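Local coordinates for protein NAD-dependent L-serine dehydrogenase (PDB 3OBB) that oxidises L-serine and methyl-L-serine with NAD+ as a homotetramer, and acts only weakly on beta-hydroxyisobutyrate, at residues R235-G240 with F287-K292; M242-A247 with G281-D286; K248-A253 with L269-Y274. All coordinates share one frame; numbering follows the deposited sequence.

Contact 1: residues R235-G240 with F287-K292; sequences RDYSGG and FSVVQK. With ACT (acetate ion), chain D.
The closest pair of CA atoms is that of Tyr237 and Val289, 5.8 Å apart, where an irregular loop runs past the 3-10 turn 287-289. The Tyr237 side chain carries nearly all of the contact. Val289 CA sits over one face of its ring, a CH-pi contact 3.8 Å from the centroid and displaced toward the rim, and Val289 CG2 packs on Tyr237 CG at 3.8 Å. Ser288 OG lies at the ring edge, in plane, 3.4 Å from Tyr237 CD2; that OG is hydrogen-bonded to Asp286. Tyr237 CG stands beside the backbone N (chi1 -55°); Tyr237 OH lies 3.2 Å from Gln291 CB, the two side chains crossing at a slant. That hydroxyl is hydrogen-bonded to Pro223 O and Gln298 NE2. Lys292 slides past the ring in the opposite direction, CE 4.0 Å from Tyr237 CD1, and its NZ bonds Gln298; Asp236 OD1 is 4.2 Å from NZ, beyond a salt bridge. Gly240 N lies a suspiciously short 2.5 Å from acetate O, so that bond is doubtful. The Tyr237 ring packs the loop before helix 243-260 against the 3-10 turn leading into helix 291-294, in the all-helical C-terminal domain of this family.

Contact 2: residues M242-A247 with G281-D286; sequences MAQLMA and GYAERD
Arg285 O takes the shorter of the two backbone bonds that join these segments, from Ala243 N at 2.8 Å, with the donor nearly along the C=O axis (C=O...N 174°). The same oxygen also receives a CA-H...O contact from Met242, whose CA lies 3.2 Å away. One residue further on, Gln244 N bonds Ala283 O at 3.0 Å, this time in the carbonyl plane on a lone pair (133°). Ala243 and Gln244 open the helix, and the loop carbonyls thus serve N-H groups of its first turn. Met242 forms a single beta bridge with Asp286.

Ala243 CB rests against Tyr282 O, while Gln244 CB packs on Ala283 CB at 3.9 Å. Met242 is a selenomethionine; its side chain lies beside that of Glu284, pointing the same way, and SE is 4.0 Å from Glu284 CD. The Gln244 chain is extended beyond CG, and a water bridges its OE1 to Glu284 OE2, although the 2.4 Å from OE1 to this water is too short to be trusted in detail. Within the loop, Tyr282 CE1 lies over one face of the Arg285 guanidinium, toward its rim, and Asp286 is hydrogen-bonded to Ser288, Tyr221 and the backbone N of Phe241. The loop itself is a type I turn from Tyr282 to Arg285, entered through the Schellman motif at Gly281 that ends helix 265-279. Carbonyls of this beta turn accept the N-H groups of the first turn of helix 243-260, Met242 standing at its N-cap position.

Contact 3: residues K248-A253 with L269-Y274; sequences KDLGLA and LALSLY
The Tyr274 ring is the flat group here, and Leu250 reaches it obliquely: Leu250 CD2 comes within 3.7 Å of Tyr274 CD2, with the two side chains crossing at about a right angle. The hydroxyl at the far end of the ring is hydrogen-bonded to Phe287 O, which helps fix where the ring lies. The Tyr274 side chain also touches Ile185 of helix 168-196, Val290 and Met246.

Leu250 carries most of the contact. Its CB touches Leu271 CD1 at 3.7 Å, and its CG lies near Leu271 CB. Leu250 CD2 also approaches Ala270 CB, more loosely, at 4.5 Å. The Leu250 branch is nearly eclipsed (chi2 -11°), strained or perhaps misplaced, and its CD2 distances are to be read with caution. The two leucines slide past each other in opposite directions. In Leu271, CG stands anti to the backbone N (chi1 177°), and the methyls beyond it divide between neighbours: CD1 goes to Leu250, CD2 to the CA of Gly251 at 4.3 Å. Gly251 thus offers bare backbone to a methyl group. The interface is wholly apolar. Away from it, Lys248, which binds NAD+, forms a salt bridge with its neighbour Asp249, NZ to OD1 2.6 Å, meeting that oxygen from above the carboxylate plane; Asp249 OD2 in turn bonds Asn177 ND2.

The axes of the two segments pass 9.5 Å apart at 147°. Helices 243-260 and 265-279 form an antiparallel hairpin resting on the long helix 168-196, where Leu250 also packs on Gln178 and Ala181. On the outer side of helix 265-279, Leu269, Ser272 and Leu273 meet other subunits of the tetramer, Leu269 touching Leu269 of a neighbouring subunit.

How the contacts relate
The three contacts are nested along the chain: contact 3 lies inside the loop closed by contact 2, and contact 2 inside that closed by contact 1. Contacts 1 and 2 have centres about 9 Å apart and meet through Tyr237 O and Asp286 N, 2.8 Å, and through a long, weak ion pair between Asp236 and Arg285. Contacts 2 and 3, with centres about 11 Å apart, share helix 243-260; Met246 CG packs 3.9 Å from Tyr274 CZ. Contacts 1 and 3, about 17 Å apart, meet where Tyr274 OH lies 2.8 Å from Phe287 O. The side chain of Leu250 is about 11 Å from that of active-site Lys173, and that of Met242 about 6 Å from that of NAD+-binding His13.

Contact 1: residues R235-G240 with F287-K292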
loop_
_atom_site.group_PDB
_atom_site.type_symbol
_atom_site.label_atom_id
_atom_site.label_comp_id
_atom_site.label_asym_id
_atom_site.label_seq_id
_atom_site.Cartn_x
_atom_site.Cartn_y
_atom_site.Cartn_z
ATOM N N ARG A 235 -12.111 -1.629 26.481
ATOM C CA ARG A 235 -13.072 -0.630 26.961
ATOM C C ARG A 235 -13.457 0.261 25.784
ATOM O O ARG A 235 -13.513 1.507 25.892
ATOM C CB ARG A 235 -12.490 0.191 28.115
ATOM C CG ARG A 235 -11.151 0.841 27.780
ATOM C CD ARG A 235 -10.567 1.583 28.990
ATOM N NE ARG A 235 -9.466 2.458 28.581
ATOM C CZ ARG A 235 -8.182 2.136 28.598
ATOM N NH1 ARG A 235 -7.762 0.926 28.992
ATOM N NH2 ARG A 235 -7.303 3.036 28.212
ATOM N N ASP A 236 -13.689 -0.388 24.644
ATOM C CA ASP A 236 -14.240 0.276 23.481
ATOM C C ASP A 236 -13.326 1.387 22.943
ATOM O O ASP A 236 -13.803 2.423 22.467
ATOM C CB ASP A 236 -15.603 0.871 23.842
ATOM C CG ASP A 236 -16.712 0.315 22.972
ATOM O OD1 ASP A 236 -16.531 0.294 21.709
ATOM O OD2 ASP A 236 -17.733 -0.145 23.568
ATOM N N TYR A 237 -12.017 1.186 23.057
ATOM C CA TYR A 237 -11.055 2.144 22.541
ATOM C C TYR A 237 -11.240 3.555 23.109
ATOM O O TYR A 237 -10.904 4.506 22.437
ATOM C CB TYR A 237 -11.093 2.139 20.995
ATOM C CG TYR A 237 -10.871 0.737 20.460
ATOM C CD1 TYR A 237 -11.951 -0.059 20.118
ATOM C CD2 TYR A 237 -9.585 0.188 20.381
ATOM C CE1 TYR A 237 -11.780 -1.359 19.668
ATOM C CE2 TYR A 237 -9.392 -1.121 19.904
ATOM C CZ TYR A 237 -10.509 -1.882 19.546
ATOM O OH TYR A 237 -10.376 -3.169 19.089
ATOM N N SER A 238 -11.720 3.694 24.352
ATOM C CA SER A 238 -11.736 5.016 25.006
ATOM C C SER A 238 -10.365 5.289 25.632
ATOM O O SER A 238 -9.687 4.346 26.073
ATOM C CB SER A 238 -12.796 5.060 26.112
ATOM O OG SER A 238 -12.522 4.041 27.078
ATOM N N GLY A 239 -9.967 6.552 25.673
ATOM C CA GLY A 239 -8.716 6.977 26.291
ATOM C C GLY A 239 -7.518 6.592 25.460
ATOM O O GLY A 239 -7.609 6.553 24.230
ATOM N N GLY A 240 -6.406 6.269 26.129
ATOM C CA GLY A 240 -5.160 5.909 25.452
ATOM C C GLY A 240 -4.554 7.034 24.615
ATOM O O GLY A 240 -4.353 8.128 25.087
ATOM N N PHE A 287 -5.663 4.850 19.365
ATOM C CA PHE A 287 -5.207 4.504 18.018
ATOM C C PHE A 287 -5.348 3.002 17.703
ATOM O O PHE A 287 -5.385 2.635 16.546
ATOM C CB PHE A 287 -3.762 5.003 17.765
ATOM C CG PHE A 287 -2.701 4.224 18.514
ATOM C CD1 PHE A 287 -2.695 4.185 19.919
ATOM C CD2 PHE A 287 -1.733 3.489 17.814
ATOM C CE1 PHE A 287 -1.708 3.461 20.616
ATOM C CE2 PHE A 287 -0.742 2.767 18.486
ATOM C CZ PHE A 287 -0.724 2.744 19.886
ATOM N N SER A 288 -5.428 2.124 18.712
ATOM C CA SER A 288 -5.663 0.695 18.419
ATOM C C SER A 288 -7.059 0.391 17.841
ATOM O O SER A 288 -7.320 -0.727 17.402
ATOM C CB SER A 288 -5.285 -0.222 19.610
ATOM O OG SER A 288 -6.177 -0.097 20.702
ATOM N N VAL A 289 -7.926 1.402 17.802
ATOM C CA VAL A 289 -9.246 1.349 17.140
ATOM C C VAL A 289 -9.130 0.962 15.654
ATOM O O VAL A 289 -10.111 0.512 15.016
ATOM C CB VAL A 289 -10.021 2.685 17.312
ATOM C CG1 VAL A 289 -9.507 3.779 16.316
ATOM C CG2 VAL A 289 -11.521 2.459 17.168
ATOM N N VAL A 290 -7.903 1.039 15.139
ATOM C CA VAL A 290 -7.618 0.551 13.797
ATOM C C VAL A 290 -8.102 -0.899 13.655
ATOM O O VAL A 290 -8.428 -1.316 12.553
ATOM C CB VAL A 290 -6.100 0.756 13.449
ATOM C CG1 VAL A 290 -5.209 -0.270 14.153
ATOM C CG2 VAL A 290 -5.850 0.782 11.940
ATOM N N GLN A 291 -8.164 -1.642 14.773
ATOM C CA GLN A 291 -8.741 -3.003 14.812
ATOM C C GLN A 291 -10.093 -3.104 14.098
ATOM O O GLN A 291 -10.378 -4.102 13.462
ATOM C CB GLN A 291 -8.873 -3.530 16.269
ATOM C CG GLN A 291 -9.186 -5.060 16.383
ATOM C CD GLN A 291 -8.070 -5.933 15.807
ATOM O OE1 GLN A 291 -7.124 -6.286 16.501
ATOM N NE2 GLN A 291 -8.185 -6.285 14.536
ATOM N N LYS A 292 -10.916 -2.060 14.204
ATOM C CA LYS A 292 -12.265 -2.038 13.655
ATOM C C LYS A 292 -12.304 -2.130 12.114
ATOM O O LYS A 292 -13.285 -2.643 11.518
ATOM C CB LYS A 292 -12.967 -0.756 14.099
ATOM C CG LYS A 292 -13.315 -0.710 15.591
ATOM C CD LYS A 292 -14.437 0.310 15.825
ATOM C CE LYS A 292 -14.764 0.490 17.305
ATOM N NZ LYS A 292 -15.647 -0.662 17.667
HETATM C C ACT D . -5.936 5.942 29.423
HETATM O O ACT D . -6.813 6.277 28.601
HETATM O OXT ACT D . -6.369 5.344 30.425
HETATM C CH3 ACT D . -4.467 6.218 29.254
#

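Contact 2: residues M242-A247 with G281-D286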
loop_
_atom_site.group_PDB
_atom_site.type_symbol
_atom_site.label_atom_id
_atom_site.label_comp_id
_atom_site.label_asym_id
_atom_site.label_seq_id
_atom_site.Cartn_x
_atom_site.Cartn_y
_atom_site.Cartn_z
HETATM N N MSE A 242 -4.918 9.094 21.092
HETATM C CA MSE A 242 -5.924 9.324 20.067
HETATM C C MSE A 242 -5.407 9.002 18.677
HETATM O O MSE A 242 -4.279 9.345 18.322
HETATM C CB MSE A 242 -6.350 10.792 20.050
HETATM C CG MSE A 242 -6.864 11.340 21.352
HETATM SE SE MSE A 242 -7.817 13.048 21.087
HETATM C CE MSE A 242 -6.852 13.914 19.703
ATOM N N ALA A 243 -6.272 8.396 17.881
ATOM C CA ALA A 243 -5.997 8.133 16.472
ATOM C C ALA A 243 -5.592 9.406 15.741
ATOM O O ALA A 243 -4.747 9.376 14.832
ATOM C CB ALA A 243 -7.255 7.496 15.799
ATOM N N GLN A 244 -6.214 10.526 16.115
ATOM C CA GLN A 244 -5.938 11.803 15.442
ATOM C C GLN A 244 -4.490 12.220 15.671
ATOM O O GLN A 244 -3.828 12.697 14.738
ATOM C CB GLN A 244 -6.898 12.897 15.901
ATOM C CG GLN A 244 -6.712 14.215 15.174
ATOM C CD GLN A 244 -7.728 15.270 15.655
ATOM O OE1 GLN A 244 -8.338 15.121 16.722
ATOM N NE2 GLN A 244 -7.879 16.343 14.885
ATOM N N LEU A 245 -3.999 12.010 16.896
ATOM C CA LEU A 245 -2.595 12.258 17.240
ATOM C C LEU A 245 -1.612 11.311 16.529
ATOM O O LEU A 245 -0.544 11.747 16.051
ATOM C CB LEU A 245 -2.385 12.167 18.751
ATOM C CG LEU A 245 -3.041 13.266 19.594
ATOM C CD1 LEU A 245 -2.805 12.998 21.094
ATOM C CD2 LEU A 245 -2.536 14.656 19.180
HETATM N N MSE A 246 -1.951 10.021 16.470
HETATM C CA MSE A 246 -1.178 9.111 15.637
HETATM C C MSE A 246 -1.134 9.587 14.162
HETATM O O MSE A 246 -0.078 9.537 13.534
HETATM C CB MSE A 246 -1.723 7.683 15.730
HETATM C CG MSE A 246 -0.970 6.692 14.835
HETATM SE SE MSE A 246 0.973 6.737 15.199
HETATM C CE MSE A 246 0.848 5.359 16.526
ATOM N N ALA A 247 -2.267 10.051 13.615
ATOM C CA ALA A 247 -2.314 10.531 12.211
ATOM C C ALA A 247 -1.416 11.756 12.035
ATOM O O ALA A 247 -0.752 11.906 11.011
ATOM C CB ALA A 247 -3.743 10.881 11.798
ATOM N N GLY A 281 -15.087 8.845 12.035
ATOM C CA GLY A 281 -15.478 9.472 13.282
ATOM C C GLY A 281 -14.671 9.073 14.500
ATOM O O GLY A 281 -15.067 9.400 15.643
ATOM N N TYR A 282 -13.544 8.379 14.268
ATOM C CA TYR A 282 -12.752 7.765 15.352
ATOM C C TYR A 282 -11.515 8.580 15.782
ATOM O O TYR A 282 -10.601 8.042 16.390
ATOM C CB TYR A 282 -12.302 6.339 14.969
ATOM C CG TYR A 282 -13.431 5.352 14.750
ATOM C CD1 TYR A 282 -14.464 5.227 15.687
ATOM C CD2 TYR A 282 -13.477 4.549 13.618
ATOM C CE1 TYR A 282 -15.537 4.355 15.492
ATOM C CE2 TYR A 282 -14.544 3.642 13.417
ATOM C CZ TYR A 282 -15.571 3.554 14.366
ATOM O OH TYR A 282 -16.625 2.659 14.231
ATOM N N ALA A 283 -11.472 9.851 15.430
ATOM C CA ALA A 283 -10.351 10.739 15.781
ATOM C C ALA A 283 -9.998 10.697 17.269
ATOM O O ALA A 283 -8.820 10.658 17.622
ATOM C CB ALA A 283 -10.662 12.188 15.342
ATOM N N GLU A 284 -10.991 10.644 18.148
ATOM C CA GLU A 284 -10.675 10.651 19.570
ATOM C C GLU A 284 -10.655 9.283 20.245
ATOM O O GLU A 284 -10.572 9.217 21.471
ATOM C CB GLU A 284 -11.616 11.573 20.357
ATOM C CG GLU A 284 -11.769 12.968 19.777
ATOM C CD GLU A 284 -11.688 14.052 20.836
ATOM O OE1 GLU A 284 -12.081 13.832 22.019
ATOM O OE2 GLU A 284 -11.221 15.137 20.461
ATOM N N ARG A 285 -10.745 8.197 19.467
ATOM C CA ARG A 285 -10.577 6.867 20.046
ATOM C C ARG A 285 -9.081 6.583 20.168
ATOM O O ARG A 285 -8.233 7.229 19.495
ATOM C CB ARG A 285 -11.304 5.776 19.223
ATOM C CG ARG A 285 -12.821 6.010 19.072
ATOM C CD ARG A 285 -13.648 5.036 19.951
ATOM N NE ARG A 285 -15.052 5.030 19.526
ATOM C CZ ARG A 285 -15.863 3.978 19.563
ATOM N NH1 ARG A 285 -15.442 2.802 20.020
ATOM N NH2 ARG A 285 -17.119 4.106 19.142
ATOM N N ASP A 286 -8.747 5.630 21.036
ATOM C CA ASP A 286 -7.367 5.167 21.112
ATOM C C ASP A 286 -6.926 4.624 19.738
ATOM O O ASP A 286 -7.725 3.990 19.032
ATOM C CB ASP A 286 -7.221 4.066 22.155
ATOM C CG ASP A 286 -5.851 3.417 22.090
ATOM O OD1 ASP A 286 -4.880 4.094 22.545
ATOM O OD2 ASP A 286 -5.740 2.269 21.542
HETATM O O HOH W 1 -9.992 16.124 18.174
#

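Contact 3: residues K248-A253 with L269-Y274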
loop_
_atom_site.group_PDB
_atom_site.type_symbol
_atom_site.label_atom_id
_atom_site.label_comp_id
_atom_site.label_asym_id
_atom_site.label_seq_id
_atom_site.Cartn_x
_atom_site.Cartn_y
_atom_site.Cartn_z
ATOM N N LYS A 248 -1.398 12.626 13.044
ATOM C CA LYS A 248 -0.529 13.798 13.053
ATOM C C LYS A 248 0.938 13.357 12.976
ATOM O O LYS A 248 1.683 13.801 12.095
ATOM C CB LYS A 248 -0.791 14.634 14.305
ATOM C CG LYS A 248 0.184 15.827 14.538
ATOM C CD LYS A 248 1.209 15.571 15.680
ATOM C CE LYS A 248 0.560 15.308 17.080
ATOM N NZ LYS A 248 1.432 14.462 18.011
ATOM N N ASP A 249 1.331 12.489 13.908
ATOM C CA ASP A 249 2.704 11.965 14.008
ATOM C C ASP A 249 3.150 11.332 12.711
ATOM O O ASP A 249 4.266 11.506 12.291
ATOM C CB ASP A 249 2.786 10.933 15.146
ATOM C CG ASP A 249 2.845 11.596 16.546
ATOM O OD1 ASP A 249 2.887 12.855 16.610
ATOM O OD2 ASP A 249 2.865 10.885 17.579
ATOM N N LEU A 250 2.263 10.573 12.088
ATOM C CA LEU A 250 2.557 9.936 10.804
ATOM C C LEU A 250 2.765 11.033 9.775
ATOM O O LEU A 250 3.599 10.918 8.904
ATOM C CB LEU A 250 1.371 9.054 10.406
ATOM C CG LEU A 250 1.331 7.526 10.509
ATOM C CD1 LEU A 250 2.664 6.776 10.806
ATOM C CD2 LEU A 250 0.147 7.003 11.265
ATOM N N GLY A 251 2.008 12.115 9.891
ATOM C CA GLY A 251 2.104 13.230 8.935
ATOM C C GLY A 251 3.466 13.913 9.008
ATOM O O GLY A 251 4.067 14.204 7.979
ATOM N N LEU A 252 3.954 14.136 10.224
ATOM C CA LEU A 252 5.315 14.645 10.449
ATOM C C LEU A 252 6.407 13.719 9.886
ATOM O O LEU A 252 7.431 14.189 9.343
ATOM C CB LEU A 252 5.578 14.861 11.938
ATOM C CG LEU A 252 4.696 15.855 12.694
ATOM C CD1 LEU A 252 5.075 15.926 14.176
ATOM C CD2 LEU A 252 4.665 17.273 12.071
ATOM N N ALA A 253 6.195 12.417 10.036
ATOM C CA ALA A 253 7.116 11.441 9.486
ATOM C C ALA A 253 7.196 11.558 7.937
ATOM O O ALA A 253 8.296 11.504 7.362
ATOM C CB ALA A 253 6.740 10.026 9.946
ATOM N N LEU A 269 1.166 3.954 3.968
ATOM C CA LEU A 269 -0.062 3.165 4.004
ATOM C C LEU A 269 -0.699 3.276 5.386
ATOM O O LEU A 269 -1.905 3.467 5.491
ATOM C CB LEU A 269 0.180 1.703 3.663
ATOM C CG LEU A 269 -0.874 0.872 2.925
ATOM C CD1 LEU A 269 -0.721 -0.605 3.293
ATOM C CD2 LEU A 269 -2.357 1.325 2.982
ATOM N N ALA A 270 0.095 3.193 6.451
ATOM C CA ALA A 270 -0.478 3.320 7.810
ATOM C C ALA A 270 -1.252 4.634 7.895
ATOM O O ALA A 270 -2.375 4.669 8.391
ATOM C CB ALA A 270 0.610 3.236 8.901
ATOM N N LEU A 271 -0.652 5.705 7.374
ATOM C CA LEU A 271 -1.283 7.013 7.390
ATOM C C LEU A 271 -2.597 7.054 6.605
ATOM O O LEU A 271 -3.587 7.578 7.096
ATOM C CB LEU A 271 -0.312 8.098 6.911
ATOM C CG LEU A 271 -0.818 9.550 6.799
ATOM C CD1 LEU A 271 -1.389 10.115 8.116
ATOM C CD2 LEU A 271 0.288 10.465 6.263
ATOM N N SER A 272 -2.626 6.443 5.429
ATOM C CA SER A 272 -3.869 6.330 4.672
ATOM C C SER A 272 -4.990 5.649 5.452
ATOM O O SER A 272 -6.122 6.073 5.379
ATOM C CB SER A 272 -3.604 5.604 3.355
ATOM O OG SER A 272 -2.701 6.403 2.568
ATOM N N LEU A 273 -4.652 4.613 6.203
ATOM C CA LEU A 273 -5.604 3.838 7.011
ATOM C C LEU A 273 -6.086 4.633 8.233
ATOM O O LEU A 273 -7.291 4.627 8.568
ATOM C CB LEU A 273 -4.994 2.486 7.409
ATOM C CG LEU A 273 -4.691 1.541 6.212
ATOM C CD1 LEU A 273 -4.026 0.265 6.693
ATOM C CD2 LEU A 273 -5.968 1.162 5.306
ATOM N N TYR A 274 -5.158 5.364 8.856
ATOM C CA TYR A 274 -5.542 6.297 9.925
ATOM C C TYR A 274 -6.480 7.365 9.410
ATOM O O TYR A 274 -7.440 7.724 10.090
ATOM C CB TYR A 274 -4.335 6.841 10.701
ATOM C CG TYR A 274 -3.987 5.857 11.781
ATOM C CD1 TYR A 274 -4.786 5.762 12.928
ATOM C CD2 TYR A 274 -2.934 4.940 11.623
ATOM C CE1 TYR A 274 -4.531 4.819 13.917
ATOM C CE2 TYR A 274 -2.673 3.980 12.610
ATOM C CZ TYR A 274 -3.479 3.923 13.742
ATOM O OH TYR A 274 -3.251 2.976 14.704
#